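PDB 4IX5: MsStt7d protein from Micromonas, which probably acts as a protein kinase, binding ATP with magnesium and transferring its terminal phosphate to protein substrates. Local coordinates for residues E64-V69 with L186-A191; R83-I88 with W108-N113. All coordinates share one frame; numbering follows the deposited sequence.

Contact 1. Residues E64-V69 with L186-A191. With MG (magnesium ion), chain F; ANP (phosphoaminophosphonic acid-adenylate ester), chain G.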
loop_
_atom_site.group_PDB
_atom_site.type_symbol
_atom_site.label_atom_id
_atom_site.label_comp_id
_atom_site.label_asym_id
_atom_site.label_seq_id
_atom_site.Cartn_x
_atom_site.Cartn_y
_atom_site.Cartn_z
ATOM N N GLU B 64 8.336 4.300 -11.732
ATOM C CA GLU B 64 9.038 4.363 -13.006
ATOM C C GLU B 64 8.512 3.333 -14.003
ATOM O O GLU B 64 8.383 3.634 -15.182
ATOM C CB GLU B 64 10.539 4.201 -12.808
ATOM C CG GLU B 64 11.167 5.412 -12.156
ATOM C CD GLU B 64 12.621 5.194 -11.810
ATOM O OE1 GLU B 64 13.050 4.020 -11.735
ATOM O OE2 GLU B 64 13.328 6.202 -11.601
ATOM N N CYS B 65 8.223 2.119 -13.545
ATOM C CA CYS B 65 7.642 1.131 -14.445
ATOM C C CYS B 65 6.243 1.558 -14.893
ATOM O O CYS B 65 5.908 1.447 -16.082
ATOM C CB CYS B 65 7.610 -0.255 -13.801
ATOM S SG CYS B 65 7.237 -1.576 -14.976
ATOM N N GLU B 66 5.430 2.044 -13.962
ATOM C CA GLU B 66 4.106 2.553 -14.321
ATOM C C GLU B 66 4.248 3.658 -15.369
ATOM O O GLU B 66 3.474 3.721 -16.331
ATOM C CB GLU B 66 3.352 3.060 -13.086
ATOM C CG GLU B 66 2.011 3.705 -13.420
ATOM C CD GLU B 66 1.156 3.996 -12.198
ATOM O OE1 GLU B 66 1.624 3.787 -11.055
ATOM O OE2 GLU B 66 0.004 4.440 -12.391
ATOM N N MET B 67 5.237 4.527 -15.187
ATOM C CA MET B 67 5.515 5.557 -16.187
ATOM C C MET B 67 5.835 4.951 -17.559
ATOM O O MET B 67 5.240 5.342 -18.573
ATOM C CB MET B 67 6.679 6.456 -15.737
ATOM C CG MET B 67 7.013 7.544 -16.742
ATOM S SD MET B 67 8.186 8.713 -16.018
ATOM C CE MET B 67 9.674 7.716 -15.983
ATOM N N ASP B 68 6.787 4.015 -17.585
ATOM C CA ASP B 68 7.208 3.330 -18.812
ATOM C C ASP B 68 6.016 2.683 -19.524
ATOM O O ASP B 68 5.873 2.806 -20.739
ATOM C CB ASP B 68 8.231 2.225 -18.511
ATOM C CG ASP B 68 9.598 2.765 -18.099
ATOM O OD1 ASP B 68 9.856 3.968 -18.282
ATOM O OD2 ASP B 68 10.420 1.970 -17.603
ATOM N N VAL B 69 5.183 1.981 -18.765
ATOM C CA VAL B 69 4.026 1.302 -19.361
ATOM C C VAL B 69 3.030 2.331 -19.889
ATOM O O VAL B 69 2.444 2.133 -20.945
ATOM C CB VAL B 69 3.353 0.326 -18.384
ATOM C CG1 VAL B 69 2.092 -0.294 -19.016
ATOM C CG2 VAL B 69 4.333 -0.767 -17.970
ATOM N N LEU B 186 -9.848 2.352 -18.726
ATOM C CA LEU B 186 -9.132 1.764 -17.606
ATOM C C LEU B 186 -8.240 2.809 -16.974
ATOM O O LEU B 186 -7.739 3.698 -17.656
ATOM C CB LEU B 186 -8.281 0.586 -18.077
ATOM C CG LEU B 186 -9.054 -0.700 -18.402
ATOM C CD1 LEU B 186 -8.293 -1.540 -19.421
ATOM C CD2 LEU B 186 -9.293 -1.492 -17.105
ATOM N N ILE B 187 -8.051 2.705 -15.661
ATOM C CA ILE B 187 -7.016 3.496 -14.996
ATOM C C ILE B 187 -6.061 2.562 -14.268
ATOM O O ILE B 187 -6.337 1.367 -14.110
ATOM C CB ILE B 187 -7.601 4.530 -13.997
ATOM C CG1 ILE B 187 -8.505 3.821 -12.989
ATOM C CG2 ILE B 187 -8.371 5.619 -14.761
ATOM C CD1 ILE B 187 -8.757 4.614 -11.709
ATOM N N ASP B 188 -4.944 3.122 -13.806
ATOM C CA ASP B 188 -4.040 2.431 -12.892
ATOM C C ASP B 188 -3.276 1.274 -13.523
ATOM O O ASP B 188 -3.615 0.109 -13.338
ATOM C CB ASP B 188 -4.770 1.973 -11.621
ATOM C CG ASP B 188 -3.808 1.512 -10.531
ATOM O OD1 ASP B 188 -2.572 1.699 -10.684
ATOM O OD2 ASP B 188 -4.288 0.970 -9.518
ATOM N N LEU B 189 -2.224 1.617 -14.254
ATOM C CA LEU B 189 -1.321 0.616 -14.812
ATOM C C LEU B 189 -0.184 0.286 -13.849
ATOM O O LEU B 189 0.851 -0.236 -14.254
ATOM C CB LEU B 189 -0.764 1.104 -16.153
ATOM C CG LEU B 189 -1.823 1.269 -17.250
ATOM C CD1 LEU B 189 -1.310 2.244 -18.309
ATOM C CD2 LEU B 189 -2.172 -0.093 -17.849
ATOM N N GLY B 190 -0.394 0.567 -12.565
ATOM C CA GLY B 190 0.634 0.363 -11.556
ATOM C C GLY B 190 1.035 -1.082 -11.327
ATOM O O GLY B 190 2.112 -1.355 -10.782
ATOM N N ALA B 191 0.166 -2.017 -11.711
ATOM C CA ALA B 191 0.476 -3.436 -11.565
ATOM C C ALA B 191 0.782 -4.080 -12.914
ATOM O O ALA B 191 1.158 -5.255 -12.986
ATOM C CB ALA B 191 -0.669 -4.168 -10.862
HETATM MG MG MG F . -6.529 1.692 -8.511
HETATM P PG ANP G . -6.697 3.728 -5.180
HETATM O O1G ANP G . -6.356 2.752 -4.126
HETATM O O2G ANP G . -7.071 2.914 -6.509
HETATM O O3G ANP G . -7.960 4.561 -4.668
HETATM P PB ANP G . -4.047 4.077 -6.542
HETATM O O1B ANP G . -2.724 4.310 -5.917
HETATM O O2B ANP G . -4.305 2.499 -6.768
HETATM N N3B ANP G . -5.327 4.740 -5.544
HETATM P PA ANP G . -5.261 4.885 -8.987
HETATM O O1A ANP G . -4.626 5.304 -10.285
HETATM O O2A ANP G . -6.002 3.574 -8.920
HETATM O O3A ANP G . -4.038 4.859 -7.944
HETATM O "O5'" ANP G . -6.267 6.032 -8.480
HETATM C "C5'" ANP G . -6.864 6.061 -7.180
HETATM C "C4'" ANP G . -8.050 7.019 -7.134
HETATM O "O4'" ANP G . -7.843 8.107 -8.035
HETATM C "C3'" ANP G . -9.332 6.337 -7.570
HETATM O "O3'" ANP G . -10.411 6.794 -6.774
HETATM C "C2'" ANP G . -9.629 6.879 -8.935
HETATM O "O2'" ANP G . -11.025 7.117 -8.977
HETATM C "C1'" ANP G . -8.879 8.193 -9.007
HETATM N N9 ANP G . -8.284 8.363 -10.345
HETATM C C8 ANP G . -7.146 7.804 -10.771
HETATM N N7 ANP G . -6.864 8.150 -12.042
HETATM C C5 ANP G . -7.851 8.952 -12.448
HETATM C C6 ANP G . -8.179 9.669 -13.690
HETATM N N6 ANP G . -7.356 9.587 -14.749
HETATM N N1 ANP G . -9.297 10.402 -13.706
HETATM C C2 ANP G . -10.114 10.483 -12.651
HETATM N N3 ANP G . -9.887 9.851 -11.492
HETATM C C4 ANP G . -8.793 9.084 -11.335
HETATM O O HOH W 1 -1.451 4.329 -14.607
HETATM O O HOH W 2 -1.835 4.259 -10.591
HETATM O O HOH W 3 -8.248 1.077 -6.785
#
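Glu66 reaches from its helix to Gly190 of the Asp188-Leu189-Gly190 triplet, the counterpart of the kinase DFG motif. The contact is small. The Glu66 side chain leaves with CG anti to the backbone N (chi1 175°) and runs extended, laying the carboxylate against the glycine, with OE1 3.6 Å from Gly190 CA. Apolar packing adds Val69, whose CG1 lies 4.3 Å from Leu189 CB.

The polar contact between the segments runs through water. One molecule donates to Glu66 OE2 and accepts from Leu189 N at 2.8 Å, while a second sits between Glu66 OE2 and Asp188 OD1, at 2.6 and 2.7 Å respectively. The two carboxylates, 4.1 Å apart from Glu66 OE2 to Asp188 OD1, are thus bridged, and Glu66 OE1 has its salt bridge with Lys50. Gly190 N meets Asp188 OD1 from above the carboxylate plane in an Asx turn; the other oxygen, OD2, binds the magnesium ion 2.6 Å away. Nucleotide oxygens O2G and O2A, a water and Asn173 complete that site.

The Glu66-Lys50 salt bridge is consistent with the C-helix-in arrangement of active kinases: helix 59-76 leans on strand 106-112 through Leu109 and Trp111, while the triplet follows strand 184-186, whose Leu186 packs against helix 141-161.

Contact 2. Residues R83-I88 with W108-N113. With ANP (phosphoaminophosphonic acid-adenylate ester), chain G.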
loop_
_atom_site.group_PDB
_atom_site.type_symbol
_atom_site.label_atom_id
_atom_site.label_comp_id
_atom_site.label_asym_id
_atom_site.label_seq_id
_atom_site.Cartn_x
_atom_site.Cartn_y
_atom_site.Cartn_z
ATOM N N ARG B 83 -5.994 9.269 -20.287
ATOM C CA ARG B 83 -5.023 9.929 -21.148
ATOM C C ARG B 83 -3.815 10.348 -20.342
ATOM O O ARG B 83 -3.949 11.067 -19.365
ATOM C CB ARG B 83 -5.656 11.142 -21.841
ATOM C CG ARG B 83 -4.655 12.084 -22.511
ATOM C CD ARG B 83 -5.349 13.050 -23.474
ATOM N NE ARG B 83 -6.344 13.900 -22.819
ATOM C CZ ARG B 83 -6.101 15.128 -22.362
ATOM N NH1 ARG B 83 -4.890 15.663 -22.489
ATOM N NH2 ARG B 83 -7.074 15.826 -21.782
ATOM N N PHE B 84 -2.648 9.879 -20.763
ATOM C CA PHE B 84 -1.399 10.126 -20.042
ATOM C C PHE B 84 -0.773 11.421 -20.521
ATOM O O PHE B 84 -0.584 11.627 -21.725
ATOM C CB PHE B 84 -0.453 8.942 -20.257
ATOM C CG PHE B 84 0.878 9.068 -19.574
ATOM C CD1 PHE B 84 0.972 9.280 -18.206
ATOM C CD2 PHE B 84 2.049 8.923 -20.312
ATOM C CE1 PHE B 84 2.216 9.373 -17.591
ATOM C CE2 PHE B 84 3.292 9.010 -19.702
ATOM C CZ PHE B 84 3.375 9.226 -18.341
ATOM N N MET B 85 -0.450 12.296 -19.571
ATOM C CA MET B 85 0.048 13.632 -19.900
ATOM C C MET B 85 1.528 13.788 -19.582
ATOM O O MET B 85 2.097 14.867 -19.753
ATOM C CB MET B 85 -0.783 14.705 -19.189
ATOM C CG MET B 85 -2.280 14.632 -19.523
ATOM S SD MET B 85 -3.310 15.892 -18.715
ATOM C CE MET B 85 -2.734 17.376 -19.569
ATOM N N GLY B 86 2.155 12.710 -19.125
ATOM C CA GLY B 86 3.591 12.725 -18.911
ATOM C C GLY B 86 4.010 12.762 -17.456
ATOM O O GLY B 86 3.243 12.402 -16.565
ATOM N N CYS B 87 5.241 13.205 -17.215
ATOM C CA CYS B 87 5.781 13.231 -15.861
ATOM C C CYS B 87 6.284 14.628 -15.507
ATOM O O CYS B 87 6.458 15.485 -16.379
ATOM C CB CYS B 87 6.932 12.232 -15.723
ATOM S SG CYS B 87 8.456 12.767 -16.569
ATOM N N ILE B 88 6.501 14.848 -14.215
ATOM C CA ILE B 88 7.177 16.047 -13.732
ATOM C C ILE B 88 8.021 15.667 -12.522
ATOM O O ILE B 88 7.503 15.190 -11.520
ATOM C CB ILE B 88 6.189 17.144 -13.297
ATOM C CG1 ILE B 88 4.979 17.198 -14.234
ATOM C CG2 ILE B 88 6.903 18.492 -13.206
ATOM C CD1 ILE B 88 3.800 16.368 -13.754
ATOM N N TRP B 108 6.590 12.806 -10.355
ATOM C CA TRP B 108 5.127 12.807 -10.425
ATOM C C TRP B 108 4.689 12.345 -11.802
ATOM O O TRP B 108 5.357 12.632 -12.801
ATOM C CB TRP B 108 4.583 14.219 -10.188
ATOM C CG TRP B 108 4.685 14.705 -8.767
ATOM C CD1 TRP B 108 5.755 15.321 -8.172
ATOM C CD2 TRP B 108 3.650 14.656 -7.787
ATOM N NE1 TRP B 108 5.444 15.638 -6.869
ATOM C CE2 TRP B 108 4.159 15.234 -6.608
ATOM C CE3 TRP B 108 2.342 14.172 -7.792
ATOM C CZ2 TRP B 108 3.402 15.341 -5.450
ATOM C CZ3 TRP B 108 1.594 14.265 -6.635
ATOM C CH2 TRP B 108 2.124 14.842 -5.481
ATOM N N LEU B 109 3.576 11.617 -11.858
ATOM C CA LEU B 109 2.924 11.325 -13.139
ATOM C C LEU B 109 1.610 12.095 -13.231
ATOM O O LEU B 109 0.963 12.366 -12.219
ATOM C CB LEU B 109 2.641 9.825 -13.283
ATOM C CG LEU B 109 3.831 8.876 -13.108
ATOM C CD1 LEU B 109 3.382 7.426 -13.420
ATOM C CD2 LEU B 109 5.015 9.279 -13.987
ATOM N N MET B 110 1.198 12.439 -14.448
ATOM C CA MET B 110 -0.039 13.196 -14.618
ATOM C C MET B 110 -0.923 12.623 -15.729
ATOM O O MET B 110 -0.424 12.166 -16.764
ATOM C CB MET B 110 0.295 14.665 -14.920
ATOM C CG MET B 110 -0.917 15.574 -14.962
ATOM S SD MET B 110 -0.410 17.301 -15.059
ATOM C CE MET B 110 0.129 17.360 -16.760
ATOM N N TRP B 111 -2.233 12.635 -15.489
ATOM C CA TRP B 111 -3.215 12.159 -16.460
ATOM C C TRP B 111 -4.376 13.135 -16.505
ATOM O O TRP B 111 -4.589 13.902 -15.564
ATOM C CB TRP B 111 -3.809 10.805 -16.037
ATOM C CG TRP B 111 -2.867 9.660 -15.924
ATOM C CD1 TRP B 111 -2.612 8.704 -16.863
ATOM C CD2 TRP B 111 -2.085 9.320 -14.781
ATOM N NE1 TRP B 111 -1.697 7.794 -16.383
ATOM C CE2 TRP B 111 -1.357 8.151 -15.105
ATOM C CE3 TRP B 111 -1.920 9.900 -13.516
ATOM C CZ2 TRP B 111 -0.490 7.530 -14.203
ATOM C CZ3 TRP B 111 -1.060 9.281 -12.608
ATOM C CH2 TRP B 111 -0.347 8.110 -12.965
ATOM N N ALA B 112 -5.149 13.100 -17.588
ATOM C CA ALA B 112 -6.416 13.818 -17.605
ATOM C C ALA B 112 -7.338 13.239 -16.547
ATOM O O ALA B 112 -7.365 12.028 -16.354
ATOM C CB ALA B 112 -7.077 13.673 -18.962
ATOM N N ASN B 113 -8.096 14.091 -15.867
ATOM C CA ASN B 113 -9.198 13.613 -15.050
ATOM C C ASN B 113 -10.315 13.144 -15.984
ATOM O O ASN B 113 -10.930 13.954 -16.692
ATOM C CB ASN B 113 -9.707 14.716 -14.126
ATOM C CG ASN B 113 -10.739 14.213 -13.136
ATOM O OD1 ASN B 113 -11.573 13.369 -13.468
ATOM N ND2 ASN B 113 -10.688 14.727 -11.905
HETATM P PG ANP G . -6.697 3.728 -5.180
HETATM O O1G ANP G . -6.356 2.752 -4.126
HETATM O O2G ANP G . -7.071 2.914 -6.509
HETATM O O3G ANP G . -7.960 4.561 -4.668
HETATM P PB ANP G . -4.047 4.077 -6.542
HETATM O O1B ANP G . -2.724 4.310 -5.917
HETATM O O2B ANP G . -4.305 2.499 -6.768
HETATM N N3B ANP G . -5.327 4.740 -5.544
HETATM P PA ANP G . -5.261 4.885 -8.987
HETATM O O1A ANP G . -4.626 5.304 -10.285
HETATM O O2A ANP G . -6.002 3.574 -8.920
HETATM O O3A ANP G . -4.038 4.859 -7.944
HETATM O "O5'" ANP G . -6.267 6.032 -8.480
HETATM C "C5'" ANP G . -6.864 6.061 -7.180
HETATM C "C4'" ANP G . -8.050 7.019 -7.134
HETATM O "O4'" ANP G . -7.843 8.107 -8.035
HETATM C "C3'" ANP G . -9.332 6.337 -7.570
HETATM O "O3'" ANP G . -10.411 6.794 -6.774
HETATM C "C2'" ANP G . -9.629 6.879 -8.935
HETATM O "O2'" ANP G . -11.025 7.117 -8.977
HETATM C "C1'" ANP G . -8.879 8.193 -9.007
HETATM N N9 ANP G . -8.284 8.363 -10.345
HETATM C C8 ANP G . -7.146 7.804 -10.771
HETATM N N7 ANP G . -6.864 8.150 -12.042
HETATM C C5 ANP G . -7.851 8.952 -12.448
HETATM C C6 ANP G . -8.179 9.669 -13.690
HETATM N N6 ANP G . -7.356 9.587 -14.749
HETATM N N1 ANP G . -9.297 10.402 -13.706
HETATM C C2 ANP G . -10.114 10.483 -12.651
HETATM N N3 ANP G . -9.887 9.851 -11.492
HETATM C C4 ANP G . -8.793 9.084 -11.335
#
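Arg83, just before strand 84-90, and Ala112 start an antiparallel pairing in the five-stranded kinase N-lobe sheet, interrupted by a classic beta bulge in which Met85 and Gly86 both face Met110. Strand 84-90 is outermost in this chain. Arg83 O accepts Ala112 N in the carbonyl plane (3.0 Å), and the guanidinium folds back so that one face lies over Ala112 CB, with NH2 3.5 Å from it.

Phe84 has CG anti to its nitrogen (chi1 180°), which sends the ring toward Trp111. CD1 approaches over one face of the indole, 3.6 Å from Trp111 NE1, with the planes inclined at 52°; NE1 itself bonds to Asn70. Leu109 CB stands at the edge of the phenyl ring, and Gly86 N lies above its centre.

Met85 N bonds to Met110 O. The Met85 side chain points toward strand 106-112, its CB meeting Met110 CE at 3.7 Å and its SD resting near Ala112 N; both methionines are bent at their last torsion, bringing the methyls together. Gly86, with a positive phi of 107°, completes the bulge and gives its O to Met110 N at 2.9 Å.

Cys87 returns to the Phe84 face, CB against Leu109 CD2. Ile88 turns to the opposite face, its CD1 reaching Met110 CB and Trp108 CB. Its backbone makes both bonds of a hydrogen-bonded pair with Trp108: Ile88 N gives to Trp108 O, and Ile88 O, lying at the indole edge in its plane, accepts Trp108 N at 2.8 Å from above the carbonyl plane.

How the contacts relate
Contacts 1 and 2, their centres about 11 Å apart, both line the same bound nucleotide analogue. Asp188 of contact 1 binds the magnesium ion at the phosphates and Ile187 packs against the ribose and adenine, whereas in contact 2 Ala112 O accepts the adenine N6 at 2.9 Å, the hinge bond beside the Glu114 N bond. Trp111, just before the hinge, holds a place consistent with the gatekeeper position. The two contacts meet through helix 59-76: Glu66 OE2 packs 3.6 Å from Trp111 CZ2, and Met67 CB lies 3.7 Å from Leu109 CD2. The helix therefore joins the sheet to the Asp188 loop; in sequence, both strands of contact 2 fall between these two elements.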